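Local coordinates for protein glutamate racemase (Francisella tularensis subsp. tularensis, PDB 3OUT) that belongs to the Asp/Glu/hydantoin racemase family and folds into two alpha/beta lobes built on parallel sheets, with D-glutamic acid bound in the model, at residues B[166-171]-B[197-202]; B[142-147]-B[171-176]; B[59-64]-B[263-268]; B[35-40]-B[236-241]. All coordinates share one frame; numbering follows the deposited sequence.

Contact 1: B[166-171]-B[197-202]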
loop_
_atom_site.group_PDB
_atom_site.type_symbol
_atom_site.label_atom_id
_atom_site.label_comp_id
_atom_site.label_asym_id
_atom_site.label_seq_id
_atom_site.Cartn_x
_atom_site.Cartn_y
_atom_site.Cartn_z
ATOM N N VAL B 166 -24.852 -11.378 -20.052
ATOM C CA VAL B 166 -23.426 -11.101 -19.955
ATOM C C VAL B 166 -22.624 -12.346 -20.410
ATOM O O VAL B 166 -21.670 -12.210 -21.141
ATOM C CB VAL B 166 -23.019 -10.680 -18.517
ATOM C CG1 VAL B 166 -21.487 -10.473 -18.430
ATOM C CG2 VAL B 166 -23.786 -9.377 -18.116
ATOM N N ALA B 167 -23.029 -13.540 -19.966
ATOM C CA ALA B 167 -22.357 -14.774 -20.380
ATOM C C ALA B 167 -22.450 -14.962 -21.900
ATOM O O ALA B 167 -21.461 -15.345 -22.547
ATOM C CB ALA B 167 -22.905 -15.992 -19.630
ATOM N N LYS B 168 -23.606 -14.682 -22.494
ATOM C CA LYS B 168 -23.715 -14.793 -23.980
ATOM C C LYS B 168 -22.714 -13.886 -24.662
ATOM O O LYS B 168 -22.057 -14.281 -25.640
ATOM C CB LYS B 168 -25.151 -14.532 -24.471
ATOM C CG LYS B 168 -26.143 -15.588 -24.020
ATOM C CD LYS B 168 -27.556 -15.316 -24.568
ATOM C CE LYS B 168 -28.635 -16.108 -23.822
ATOM N NZ LYS B 168 -29.995 -15.494 -23.954
ATOM N N GLU B 169 -22.534 -12.673 -24.131
ATOM C CA GLU B 169 -21.591 -11.729 -24.708
ATOM C C GLU B 169 -20.164 -12.292 -24.755
ATOM O O GLU B 169 -19.473 -12.143 -25.761
ATOM C CB GLU B 169 -21.632 -10.408 -23.914
ATOM C CG GLU B 169 -20.641 -9.370 -24.341
ATOM C CD GLU B 169 -20.996 -8.656 -25.631
ATOM O OE1 GLU B 169 -22.150 -8.773 -26.120
ATOM O OE2 GLU B 169 -20.085 -7.959 -26.139
ATOM N N TYR B 170 -19.736 -12.948 -23.672
ATOM C CA TYR B 170 -18.386 -13.444 -23.553
ATOM C C TYR B 170 -18.195 -14.839 -24.163
ATOM O O TYR B 170 -17.090 -15.178 -24.590
ATOM C CB TYR B 170 -17.974 -13.515 -22.077
ATOM C CG TYR B 170 -17.786 -12.165 -21.408
ATOM C CD1 TYR B 170 -17.109 -11.141 -22.054
ATOM C CD2 TYR B 170 -18.280 -11.917 -20.119
ATOM C CE1 TYR B 170 -16.923 -9.890 -21.445
ATOM C CE2 TYR B 170 -18.078 -10.667 -19.510
ATOM C CZ TYR B 170 -17.409 -9.675 -20.165
ATOM O OH TYR B 170 -17.194 -8.464 -19.564
ATOM N N LEU B 171 -19.225 -15.653 -24.149
ATOM C CA LEU B 171 -19.080 -17.075 -24.542
ATOM C C LEU B 171 -19.411 -17.349 -25.996
ATOM O O LEU B 171 -19.097 -18.436 -26.505
ATOM C CB LEU B 171 -19.942 -17.963 -23.646
ATOM C CG LEU B 171 -19.609 -17.978 -22.166
ATOM C CD1 LEU B 171 -20.651 -18.702 -21.404
ATOM C CD2 LEU B 171 -18.212 -18.584 -21.913
ATOM N N ALA B 197 -23.429 -23.293 -18.496
ATOM C CA ALA B 197 -23.828 -24.567 -19.115
ATOM C C ALA B 197 -25.019 -24.406 -20.064
ATOM O O ALA B 197 -25.132 -25.154 -21.046
ATOM C CB ALA B 197 -24.163 -25.552 -18.063
ATOM N N LYS B 198 -25.901 -23.444 -19.779
ATOM C CA LYS B 198 -27.054 -23.136 -20.694
ATOM C C LYS B 198 -26.623 -22.561 -22.049
ATOM O O LYS B 198 -27.279 -22.804 -23.076
ATOM C CB LYS B 198 -28.023 -22.113 -20.081
ATOM C CG LYS B 198 -29.062 -22.575 -19.080
ATOM C CD LYS B 198 -29.851 -21.340 -18.608
ATOM C CE LYS B 198 -31.146 -21.665 -17.876
ATOM N NZ LYS B 198 -30.901 -22.380 -16.581
ATOM N N ILE B 199 -25.549 -21.771 -22.047
ATOM C CA ILE B 199 -25.055 -21.092 -23.242
ATOM C C ILE B 199 -24.075 -21.956 -24.053
ATOM O O ILE B 199 -24.083 -21.951 -25.291
ATOM C CB ILE B 199 -24.317 -19.785 -22.849
ATOM C CG1 ILE B 199 -25.167 -18.899 -21.913
ATOM C CG2 ILE B 199 -23.847 -19.043 -24.076
ATOM C CD1 ILE B 199 -26.633 -18.697 -22.319
ATOM N N LEU B 200 -23.210 -22.675 -23.348
ATOM C CA LEU B 200 -22.143 -23.410 -23.973
ATOM C C LEU B 200 -22.124 -24.792 -23.370
ATOM O O LEU B 200 -21.602 -25.013 -22.281
ATOM C CB LEU B 200 -20.820 -22.662 -23.756
ATOM C CG LEU B 200 -19.633 -23.119 -24.573
ATOM C CD1 LEU B 200 -19.910 -22.833 -26.056
ATOM C CD2 LEU B 200 -18.358 -22.420 -24.096
ATOM N N ASP B 201 -22.715 -25.723 -24.098
ATOM C CA ASP B 201 -22.934 -27.081 -23.637
ATOM C C ASP B 201 -21.679 -27.944 -23.798
ATOM O O ASP B 201 -21.582 -28.797 -24.690
ATOM C CB ASP B 201 -24.105 -27.676 -24.431
ATOM C CG ASP B 201 -24.556 -29.004 -23.886
ATOM O OD1 ASP B 201 -24.489 -29.209 -22.642
ATOM O OD2 ASP B 201 -24.986 -29.854 -24.713
ATOM N N VAL B 202 -20.682 -27.683 -22.953
ATOM C CA VAL B 202 -19.447 -28.469 -22.943
ATOM C C VAL B 202 -19.013 -28.744 -21.517
ATOM O O VAL B 202 -19.522 -28.111 -20.591
ATOM C CB VAL B 202 -18.323 -27.744 -23.709
ATOM C CG1 VAL B 202 -18.728 -27.498 -25.135
ATOM C CG2 VAL B 202 -17.972 -26.443 -23.037
#

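Contact 2: B[142-147]-B[171-176]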
loop_
_atom_site.group_PDB
_atom_site.type_symbol
_atom_site.label_atom_id
_atom_site.label_comp_id
_atom_site.label_asym_id
_atom_site.label_seq_id
_atom_site.Cartn_x
_atom_site.Cartn_y
_atom_site.Cartn_z
ATOM N N TYR B 142 -8.219 -21.819 -27.032
ATOM C CA TYR B 142 -8.978 -20.601 -27.304
ATOM C C TYR B 142 -9.288 -19.906 -25.969
ATOM O O TYR B 142 -9.831 -20.517 -25.053
ATOM C CB TYR B 142 -10.278 -20.957 -27.991
ATOM C CG TYR B 142 -10.078 -21.498 -29.388
ATOM C CD1 TYR B 142 -9.827 -20.640 -30.463
ATOM C CD2 TYR B 142 -10.149 -22.845 -29.611
ATOM C CE1 TYR B 142 -9.667 -21.150 -31.756
ATOM C CE2 TYR B 142 -9.984 -23.374 -30.884
ATOM C CZ TYR B 142 -9.748 -22.528 -31.944
ATOM O OH TYR B 142 -9.617 -23.101 -33.194
ATOM N N SER B 143 -8.903 -18.646 -25.874
ATOM C CA SER B 143 -9.016 -17.914 -24.624
ATOM C C SER B 143 -9.822 -16.647 -24.814
ATOM O O SER B 143 -9.667 -15.949 -25.837
ATOM C CB SER B 143 -7.623 -17.542 -24.141
ATOM O OG SER B 143 -6.806 -18.678 -23.884
ATOM N N ASN B 144 -10.662 -16.326 -23.831
ATOM C CA ASN B 144 -11.436 -15.081 -23.870
ATOM C C ASN B 144 -11.607 -14.506 -22.461
ATOM O O ASN B 144 -12.075 -15.199 -21.594
ATOM C CB ASN B 144 -12.807 -15.300 -24.513
ATOM C CG ASN B 144 -13.403 -14.021 -25.107
ATOM O OD1 ASN B 144 -12.678 -13.191 -25.660
ATOM N ND2 ASN B 144 -14.737 -13.881 -25.020
ATOM N N PRO B 145 -11.262 -13.205 -22.264
ATOM C CA PRO B 145 -11.510 -12.598 -20.951
ATOM C C PRO B 145 -13.012 -12.362 -20.689
ATOM O O PRO B 145 -13.783 -12.160 -21.627
ATOM C CB PRO B 145 -10.732 -11.285 -21.024
ATOM C CG PRO B 145 -10.643 -10.958 -22.395
ATOM C CD PRO B 145 -10.674 -12.239 -23.196
ATOM N N CYS B 146 -13.430 -12.418 -19.420
ATOM C CA CYS B 146 -14.819 -12.159 -19.049
ATOM C C CYS B 146 -14.840 -11.070 -17.995
ATOM O O CYS B 146 -15.237 -11.305 -16.849
ATOM C CB CYS B 146 -15.484 -13.407 -18.510
ATOM S SG CYS B 146 -15.601 -14.796 -19.715
ATOM N N GLY B 147 -14.407 -9.874 -18.384
ATOM C CA GLY B 147 -14.106 -8.813 -17.410
ATOM C C GLY B 147 -15.163 -8.523 -16.359
ATOM O O GLY B 147 -14.836 -8.369 -15.172
ATOM N N LEU B 171 -19.225 -15.653 -24.149
ATOM C CA LEU B 171 -19.080 -17.075 -24.542
ATOM C C LEU B 171 -19.411 -17.349 -25.996
ATOM O O LEU B 171 -19.097 -18.436 -26.505
ATOM C CB LEU B 171 -19.942 -17.963 -23.646
ATOM C CG LEU B 171 -19.609 -17.978 -22.166
ATOM C CD1 LEU B 171 -20.651 -18.702 -21.404
ATOM C CD2 LEU B 171 -18.212 -18.584 -21.913
ATOM N N SER B 172 -20.024 -16.380 -26.674
ATOM C CA SER B 172 -20.348 -16.534 -28.095
ATOM C C SER B 172 -19.080 -16.759 -28.933
ATOM O O SER B 172 -19.132 -17.462 -29.952
ATOM C CB SER B 172 -21.143 -15.320 -28.595
ATOM O OG SER B 172 -20.398 -14.133 -28.436
ATOM N N TYR B 173 -17.953 -16.189 -28.495
ATOM C CA TYR B 173 -16.650 -16.429 -29.117
ATOM C C TYR B 173 -16.369 -17.926 -29.341
ATOM O O TYR B 173 -15.674 -18.248 -30.287
ATOM C CB TYR B 173 -15.535 -15.808 -28.269
ATOM C CG TYR B 173 -14.120 -16.179 -28.648
ATOM C CD1 TYR B 173 -13.523 -15.649 -29.769
ATOM C CD2 TYR B 173 -13.364 -17.044 -27.858
ATOM C CE1 TYR B 173 -12.206 -15.977 -30.102
ATOM C CE2 TYR B 173 -12.067 -17.372 -28.188
ATOM C CZ TYR B 173 -11.494 -16.839 -29.299
ATOM O OH TYR B 173 -10.205 -17.142 -29.624
ATOM N N PHE B 174 -16.890 -18.803 -28.474
ATOM C CA PHE B 174 -16.553 -20.234 -28.517
ATOM C C PHE B 174 -17.474 -21.053 -29.407
ATOM O O PHE B 174 -17.209 -22.216 -29.644
ATOM C CB PHE B 174 -16.563 -20.851 -27.117
ATOM C CG PHE B 174 -15.529 -20.260 -26.205
ATOM C CD1 PHE B 174 -14.220 -20.631 -26.314
ATOM C CD2 PHE B 174 -15.886 -19.344 -25.238
ATOM C CE1 PHE B 174 -13.250 -20.095 -25.474
ATOM C CE2 PHE B 174 -14.946 -18.789 -24.404
ATOM C CZ PHE B 174 -13.621 -19.164 -24.522
ATOM N N HIS B 175 -18.570 -20.468 -29.874
ATOM C CA HIS B 175 -19.583 -21.311 -30.533
ATOM C C HIS B 175 -19.064 -22.035 -31.777
ATOM O O HIS B 175 -19.435 -23.190 -32.002
ATOM C CB HIS B 175 -20.855 -20.531 -30.841
ATOM C CG HIS B 175 -21.740 -20.365 -29.651
ATOM N ND1 HIS B 175 -22.415 -19.192 -29.377
ATOM C CD2 HIS B 175 -22.052 -21.224 -28.651
ATOM C CE1 HIS B 175 -23.105 -19.336 -28.257
ATOM N NE2 HIS B 175 -22.897 -20.558 -27.794
ATOM N N ASP B 176 -18.200 -21.398 -32.550
ATOM C CA ASP B 176 -17.656 -22.053 -33.754
ATOM C C ASP B 176 -16.309 -22.766 -33.521
ATOM O O ASP B 176 -15.686 -23.206 -34.491
ATOM C CB ASP B 176 -17.508 -21.034 -34.904
ATOM C CG ASP B 176 -16.410 -20.024 -34.665
ATOM O OD1 ASP B 176 -15.934 -19.919 -33.535
ATOM O OD2 ASP B 176 -16.022 -19.308 -35.604
HETATM O O HOH W 1 -7.946 -17.445 -28.351
#

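Contact 3: B[59-64]-B[263-268]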
loop_
_atom_site.group_PDB
_atom_site.type_symbol
_atom_site.label_atom_id
_atom_site.label_comp_id
_atom_site.label_asym_id
_atom_site.label_seq_id
_atom_site.Cartn_x
_atom_site.Cartn_y
_atom_site.Cartn_z
ATOM N N ALA B 59 4.207 -10.245 -3.826
ATOM C CA ALA B 59 5.430 -10.364 -3.015
ATOM C C ALA B 59 5.134 -10.018 -1.547
ATOM O O ALA B 59 5.626 -10.666 -0.649
ATOM C CB ALA B 59 6.583 -9.531 -3.583
ATOM N N GLN B 60 4.271 -9.036 -1.295
ATOM C CA GLN B 60 3.947 -8.655 0.055
ATOM C C GLN B 60 3.197 -9.773 0.790
ATOM O O GLN B 60 3.561 -10.125 1.913
ATOM C CB GLN B 60 3.092 -7.378 0.055
ATOM C CG GLN B 60 3.793 -6.133 -0.536
ATOM C CD GLN B 60 2.910 -4.948 -0.377
ATOM O OE1 GLN B 60 1.911 -4.833 -1.059
ATOM N NE2 GLN B 60 3.246 -4.056 0.574
ATOM N N THR B 61 2.164 -10.341 0.152
ATOM C CA THR B 61 1.367 -11.423 0.760
ATOM C C THR B 61 2.275 -12.631 1.003
ATOM O O THR B 61 2.181 -13.267 2.026
ATOM C CB THR B 61 0.179 -11.811 -0.099
ATOM O OG1 THR B 61 -0.686 -10.668 -0.184
ATOM C CG2 THR B 61 -0.598 -12.993 0.513
ATOM N N ALA B 62 3.138 -12.948 0.067
ATOM C CA ALA B 62 4.065 -14.070 0.232
ATOM C C ALA B 62 4.918 -13.908 1.456
ATOM O O ALA B 62 5.050 -14.847 2.267
ATOM C CB ALA B 62 4.952 -14.279 -1.027
ATOM N N LYS B 63 5.473 -12.705 1.645
ATOM C CA LYS B 63 6.311 -12.456 2.806
ATOM C C LYS B 63 5.494 -12.580 4.090
ATOM O O LYS B 63 5.980 -13.110 5.093
ATOM C CB LYS B 63 7.020 -11.101 2.697
ATOM C CG LYS B 63 7.997 -11.103 1.539
ATOM C CD LYS B 63 8.535 -9.706 1.211
ATOM C CE LYS B 63 9.342 -9.726 -0.080
ATOM N NZ LYS B 63 9.924 -8.336 -0.425
ATOM N N PHE B 64 4.265 -12.059 4.101
ATOM C CA PHE B 64 3.423 -12.182 5.270
ATOM C C PHE B 64 3.214 -13.651 5.610
ATOM O O PHE B 64 3.321 -14.047 6.767
ATOM C CB PHE B 64 2.063 -11.483 5.033
ATOM C CG PHE B 64 1.132 -11.569 6.198
ATOM C CD1 PHE B 64 0.385 -12.701 6.428
ATOM C CD2 PHE B 64 1.032 -10.514 7.090
ATOM C CE1 PHE B 64 -0.459 -12.779 7.502
ATOM C CE2 PHE B 64 0.184 -10.594 8.184
ATOM C CZ PHE B 64 -0.575 -11.734 8.373
ATOM N N VAL B 263 -5.505 -7.017 9.040
ATOM C CA VAL B 263 -4.060 -6.894 9.033
ATOM C C VAL B 263 -3.621 -5.886 7.976
ATOM O O VAL B 263 -4.414 -5.397 7.153
ATOM C CB VAL B 263 -3.393 -8.279 8.770
ATOM C CG1 VAL B 263 -3.865 -9.338 9.834
ATOM C CG2 VAL B 263 -3.644 -8.728 7.355
ATOM N N SER B 264 -2.338 -5.533 8.052
ATOM C CA SER B 264 -1.710 -4.613 7.135
ATOM C C SER B 264 -0.480 -5.204 6.501
ATOM O O SER B 264 0.304 -5.938 7.153
ATOM C CB SER B 264 -1.309 -3.353 7.903
ATOM O OG SER B 264 -0.743 -2.402 7.023
ATOM N N LEU B 265 -0.315 -4.882 5.219
ATOM C CA LEU B 265 0.894 -5.210 4.458
ATOM C C LEU B 265 1.876 -4.031 4.411
ATOM O O LEU B 265 2.860 -4.106 3.676
ATOM C CB LEU B 265 0.541 -5.719 3.069
ATOM C CG LEU B 265 -0.173 -7.081 3.057
ATOM C CD1 LEU B 265 -0.692 -7.418 1.626
ATOM C CD2 LEU B 265 0.707 -8.193 3.615
ATOM N N ASP B 266 1.641 -2.980 5.199
ATOM C CA ASP B 266 2.508 -1.784 5.150
ATOM C C ASP B 266 4.009 -2.105 5.353
ATOM O O ASP B 266 4.866 -1.434 4.768
ATOM C CB ASP B 266 2.085 -0.750 6.200
ATOM C CG ASP B 266 0.778 -0.054 5.883
ATOM O OD1 ASP B 266 0.274 -0.102 4.734
ATOM O OD2 ASP B 266 0.266 0.617 6.844
ATOM N N SER B 267 4.313 -3.077 6.199
ATOM C CA SER B 267 5.713 -3.432 6.504
ATOM C C SER B 267 6.300 -4.491 5.619
ATOM O O SER B 267 7.411 -4.934 5.889
ATOM C CB SER B 267 5.870 -3.889 7.963
ATOM O OG SER B 267 5.440 -2.860 8.828
ATOM N N TYR B 268 5.600 -4.886 4.557
ATOM C CA TYR B 268 5.983 -6.032 3.750
ATOM C C TYR B 268 6.337 -5.638 2.333
ATOM O O TYR B 268 6.089 -4.510 1.858
ATOM C CB TYR B 268 4.876 -7.117 3.780
ATOM C CG TYR B 268 4.797 -7.816 5.095
ATOM C CD1 TYR B 268 5.593 -8.927 5.333
ATOM C CD2 TYR B 268 3.988 -7.356 6.132
ATOM C CE1 TYR B 268 5.565 -9.575 6.509
ATOM C CE2 TYR B 268 3.965 -8.027 7.366
ATOM C CZ TYR B 268 4.753 -9.132 7.536
ATOM O OH TYR B 268 4.780 -9.816 8.726
ATOM O OXT TYR B 268 6.935 -6.470 1.628
HETATM O O HOH W 2 7.509 -6.972 -0.781
#

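Contact 4: B[35-40]-B[236-241]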
loop_
_atom_site.group_PDB
_atom_site.type_symbol
_atom_site.label_atom_id
_atom_site.label_comp_id
_atom_site.label_asym_id
_atom_site.label_seq_id
_atom_site.Cartn_x
_atom_site.Cartn_y
_atom_site.Cartn_z
ATOM N N ILE B 35 -5.361 -23.843 8.955
ATOM C CA ILE B 35 -5.327 -23.085 7.699
ATOM C C ILE B 35 -5.297 -21.595 8.025
ATOM O O ILE B 35 -6.077 -21.103 8.858
ATOM C CB ILE B 35 -6.574 -23.382 6.789
ATOM C CG1 ILE B 35 -6.761 -24.904 6.564
ATOM C CG2 ILE B 35 -6.462 -22.598 5.458
ATOM C CD1 ILE B 35 -7.971 -25.260 5.713
ATOM N N ILE B 36 -4.425 -20.875 7.318
ATOM C CA ILE B 36 -4.406 -19.428 7.314
ATOM C C ILE B 36 -4.825 -19.011 5.901
ATOM O O ILE B 36 -4.141 -19.339 4.941
ATOM C CB ILE B 36 -3.000 -18.856 7.583
ATOM C CG1 ILE B 36 -2.546 -19.171 9.004
ATOM C CG2 ILE B 36 -2.988 -17.341 7.291
ATOM C CD1 ILE B 36 -1.069 -18.709 9.320
ATOM N N TYR B 37 -5.965 -18.345 5.790
ATOM C CA TYR B 37 -6.402 -17.733 4.558
ATOM C C TYR B 37 -5.931 -16.253 4.551
ATOM O O TYR B 37 -6.113 -15.536 5.560
ATOM C CB TYR B 37 -7.923 -17.765 4.462
ATOM C CG TYR B 37 -8.469 -16.909 3.330
ATOM C CD1 TYR B 37 -8.583 -17.411 2.041
ATOM C CD2 TYR B 37 -8.900 -15.601 3.555
ATOM C CE1 TYR B 37 -9.031 -16.629 0.987
ATOM C CE2 TYR B 37 -9.352 -14.807 2.498
ATOM C CZ TYR B 37 -9.439 -15.309 1.239
ATOM O OH TYR B 37 -9.895 -14.520 0.180
ATOM N N PHE B 38 -5.363 -15.823 3.432
ATOM C CA PHE B 38 -5.032 -14.405 3.233
ATOM C C PHE B 38 -5.792 -13.839 2.079
ATOM O O PHE B 38 -5.685 -14.347 0.953
ATOM C CB PHE B 38 -3.539 -14.166 2.997
ATOM C CG PHE B 38 -3.128 -12.719 3.205
ATOM C CD1 PHE B 38 -2.561 -12.332 4.401
ATOM C CD2 PHE B 38 -3.407 -11.758 2.251
ATOM C CE1 PHE B 38 -2.263 -10.997 4.643
ATOM C CE2 PHE B 38 -3.092 -10.427 2.474
ATOM C CZ PHE B 38 -2.517 -10.062 3.692
ATOM N N GLY B 39 -6.515 -12.761 2.313
ATOM C CA GLY B 39 -7.151 -12.048 1.214
ATOM C C GLY B 39 -6.810 -10.574 1.288
ATOM O O GLY B 39 -7.031 -9.924 2.328
ATOM N N ASP B 40 -6.288 -10.038 0.189
ATOM C CA ASP B 40 -5.941 -8.614 0.064
ATOM C C ASP B 40 -7.176 -7.814 -0.341
ATOM O O ASP B 40 -7.208 -7.142 -1.382
ATOM C CB ASP B 40 -4.810 -8.443 -0.952
ATOM C CG ASP B 40 -4.230 -7.064 -0.992
ATOM O OD1 ASP B 40 -4.475 -6.237 -0.075
ATOM O OD2 ASP B 40 -3.496 -6.799 -1.991
ATOM N N PHE B 236 -8.616 -16.136 9.202
ATOM C CA PHE B 236 -8.902 -15.412 7.969
ATOM C C PHE B 236 -8.292 -14.047 8.171
ATOM O O PHE B 236 -8.817 -13.234 8.950
ATOM C CB PHE B 236 -10.395 -15.342 7.668
ATOM C CG PHE B 236 -11.021 -16.736 7.508
ATOM C CD1 PHE B 236 -11.446 -17.442 8.612
ATOM C CD2 PHE B 236 -11.107 -17.336 6.255
ATOM C CE1 PHE B 236 -11.946 -18.728 8.469
ATOM C CE2 PHE B 236 -11.639 -18.605 6.126
ATOM C CZ PHE B 236 -12.053 -19.279 7.197
ATOM N N TYR B 237 -7.159 -13.823 7.521
ATOM C CA TYR B 237 -6.456 -12.546 7.606
ATOM C C TYR B 237 -6.716 -11.743 6.355
ATOM O O TYR B 237 -6.509 -12.232 5.243
ATOM C CB TYR B 237 -4.970 -12.797 7.734
ATOM C CG TYR B 237 -4.497 -13.247 9.100
ATOM C CD1 TYR B 237 -4.921 -12.606 10.272
ATOM C CD2 TYR B 237 -3.550 -14.247 9.203
ATOM C CE1 TYR B 237 -4.406 -12.997 11.534
ATOM C CE2 TYR B 237 -3.031 -14.647 10.412
ATOM C CZ TYR B 237 -3.464 -14.030 11.590
ATOM O OH TYR B 237 -2.902 -14.399 12.817
ATOM N N VAL B 238 -7.233 -10.516 6.520
ATOM C CA VAL B 238 -7.609 -9.709 5.393
ATOM C C VAL B 238 -7.146 -8.264 5.585
ATOM O O VAL B 238 -7.063 -7.771 6.729
ATOM C CB VAL B 238 -9.155 -9.783 5.138
ATOM C CG1 VAL B 238 -9.546 -11.213 4.755
ATOM C CG2 VAL B 238 -9.957 -9.352 6.387
ATOM N N THR B 239 -6.885 -7.578 4.466
ATOM C CA THR B 239 -6.435 -6.185 4.534
ATOM C C THR B 239 -7.578 -5.159 4.507
ATOM O O THR B 239 -7.330 -3.979 4.648
ATOM C CB THR B 239 -5.447 -5.868 3.392
ATOM O OG1 THR B 239 -6.062 -6.196 2.156
ATOM C CG2 THR B 239 -4.155 -6.695 3.561
ATOM N N ASP B 240 -8.811 -5.627 4.351
ATOM C CA ASP B 240 -9.988 -4.748 4.569
ATOM C C ASP B 240 -11.182 -5.595 4.935
ATOM O O ASP B 240 -11.243 -6.788 4.586
ATOM C CB ASP B 240 -10.309 -3.972 3.305
ATOM C CG ASP B 240 -11.244 -2.806 3.568
ATOM O OD1 ASP B 240 -11.219 -2.328 4.736
ATOM O OD2 ASP B 240 -12.015 -2.419 2.650
ATOM N N ILE B 241 -12.129 -4.972 5.647
ATOM C CA ILE B 241 -13.397 -5.623 5.963
ATOM C C ILE B 241 -14.485 -4.614 5.625
ATOM O O ILE B 241 -14.968 -3.878 6.498
ATOM C CB ILE B 241 -13.472 -6.170 7.432
ATOM C CG1 ILE B 241 -12.321 -7.158 7.643
ATOM C CG2 ILE B 241 -14.850 -6.782 7.687
ATOM C CD1 ILE B 241 -12.128 -7.585 9.078
#

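Contact 1: B[166-171]-B[197-202]
I199 of helix 193-199 turns its branched side chain against A167, K168 and L171 of helix 161-171, joining two helices of the lobe built round strands 113-118 and 181-184. The aliphatic contacts lie on the buried side. I199 CG2 rests 4.1 Å from L171 CB, while I199 CG1 comes within 4.3 Å of A167 CB. The L171 and I199 side chains cross at about a right angle, with L171 CD1 4.1 Å from I199 CB. One residue on, L200 CD2 meets L171 CD2 at a looser 4.4 Å; both leucines also touch L182 of strand 181-184. At the exposed margin the partner is the alkyl part of a lysine. The I199 chi2 of -46° places CD1 against the extended K168 chain, 3.6 Å from K168 CG and equally 3.6 Å from K168 CE. The backbone finds a polar partner elsewhere: I199 O accepts from H175 NE2. On another side of helix 161-171, V166 and Y170 pack on a second subunit. The two segments thus adhere through carbon surfaces alone, grading from buried leucine to lysine methylenes, whose charged end can remain at the surface.

Contact 2: B[142-147]-B[171-176]
Y142 and N144, two residues apart on strand 140-145, turn their side chains to Y173 and F174 in the turn after helix 161-171. Strand 140-145 is the outermost strand, within this chain, of a four-strand parallel sheet, and the turn lies on the beta-alpha-beta crossover leading to strand 181-184 beyond strand 113-118. The tight part centres on the buried F174. Its ring points an edge at the backbone, with CE1 3.5 Å from Y142 O, which lies near the ring plane; F174 CZ is 3.9 Å from N144 CB. Over the centre of one F174 face sits Y173 CD2, and that same atom is 3.8 Å from N144 CB. The N144 amide plane is inclined by 29° to the Y173 ring, and its ND2 reaches back to bond Y170 O, tying the strand to the last turn of the helix. The outer part is looser and polar. A chi1 of 170° sets Y173 CG anti to the backbone N, and the ring lies against the strand, CE2 3.6 Å from S143 O. Y173 OH lies at the edge of the Y142 ring, 3.6 Å from Y142 CD1. While Y142 and N144 form backbone bonds with strand 113-118, the intervening S143 N gives its hydrogen to a water at 2.9 Å, and that water is also hydrogen-bonded to Y173 OH, 2.6 Å away.

Contact 3: B[59-64]-B[263-268]
Q60 and Y268 bring their CA atoms within 5.0 Å where a type I turn from L265 to Y268 folds the C-terminus onto helix 51-67. F64 CB stands over the centre of the Y268 ring, 4.3 Å from its centroid, as a CH-pi contact. The F64 ring, its CG anti to the backbone N (chi1 180°), turns its edge toward the Y268 face in an offset edge-to-face pair, planes at 60°. L265 fits beside them, CD2 lying 3.8 Å from F64 CB and CD1 3.7 Å from T61 OG1. Q60 NE2 donates to Y268 O at 3.2 Å, nearly straight (167°) but from above the carbonyl plane, while Q60 OE1 takes a bond from R43. A water links the other terminal oxygen, Y268 OXT, to K63 NZ 4.1 Å away, and Y268 OH is bonded to D67. The chain end is thus fixed by both its ring and its carboxylate, whose negative charge is probably offset in part by the nearby lysine.

Contact 4: B[35-40]-B[236-241]
F38 and Y237 lie on neighbouring parallel strands, and one face of the F38 ring carries Y237 O, 3.9 Å above the plane and offset toward the rim. T239 CG2 approaches the same ring obliquely, 3.7 Å from F38 CZ. The Y237 ring takes I36 CG2 at 3.7 Å from its CD2, also obliquely. On the opposite face of the sheet, the Y37 ring has V238 CG1 at its edge, and Y37 CB lies 3.7 Å from F236 CD2, the two side chains crossing at about a right angle. Helix 20-29 covers this face through L20, while F64 of helix 51-67 meets the F38 ring on the other. Segments 35-39 and 236-238 run parallel, their axes 21° apart, inside the six-strand sheet between strands 10-14 and 259-262. Y237 bonds through both its backbone groups, its N to Y37 O at 2.8 Å and its O to G39 N at 3.0 Å; T239 N then donates to G39 O. Past the strand ends, T239 OG1 sits between the backbone N and the carbonyl carbon (chi1 55°), gives its proton to the anti lone pair of D40 OD1 at 2.7 Å and accepts from A42 N. D40 OD2 forms a salt bridge with R43 and a bond with Y46, which lines the D-glutamic acid pocket. A carbon-packed sheet thus ends in a polar cluster consistent with D40 acting as a second-shell residue that positions Y46.

How the contacts relate
Contacts 1 and 2 belong to the four-strand lobe, and contacts 3 and 4 to the six-strand lobe across the chain's centre. Within each pair the contacts touch: 1 and 2 share L171, and 3 and 4 are joined by a probable hydrogen bond, V263 N to V238 O. Contact 4 is sheet core and rests on backbone bonds, whereas contact 1, also buried, depends on aliphatic packing between helices. Contact 2 is a surface contact and contact 3 is partly buried; both combine aromatic packing with a water bridge, from backbone N to tyrosine hydroxyl in 2 and from lysine to terminal carboxylate in 3. Along the chain, contacts 1 and 2 nest inside the loops closed by 3 and 4.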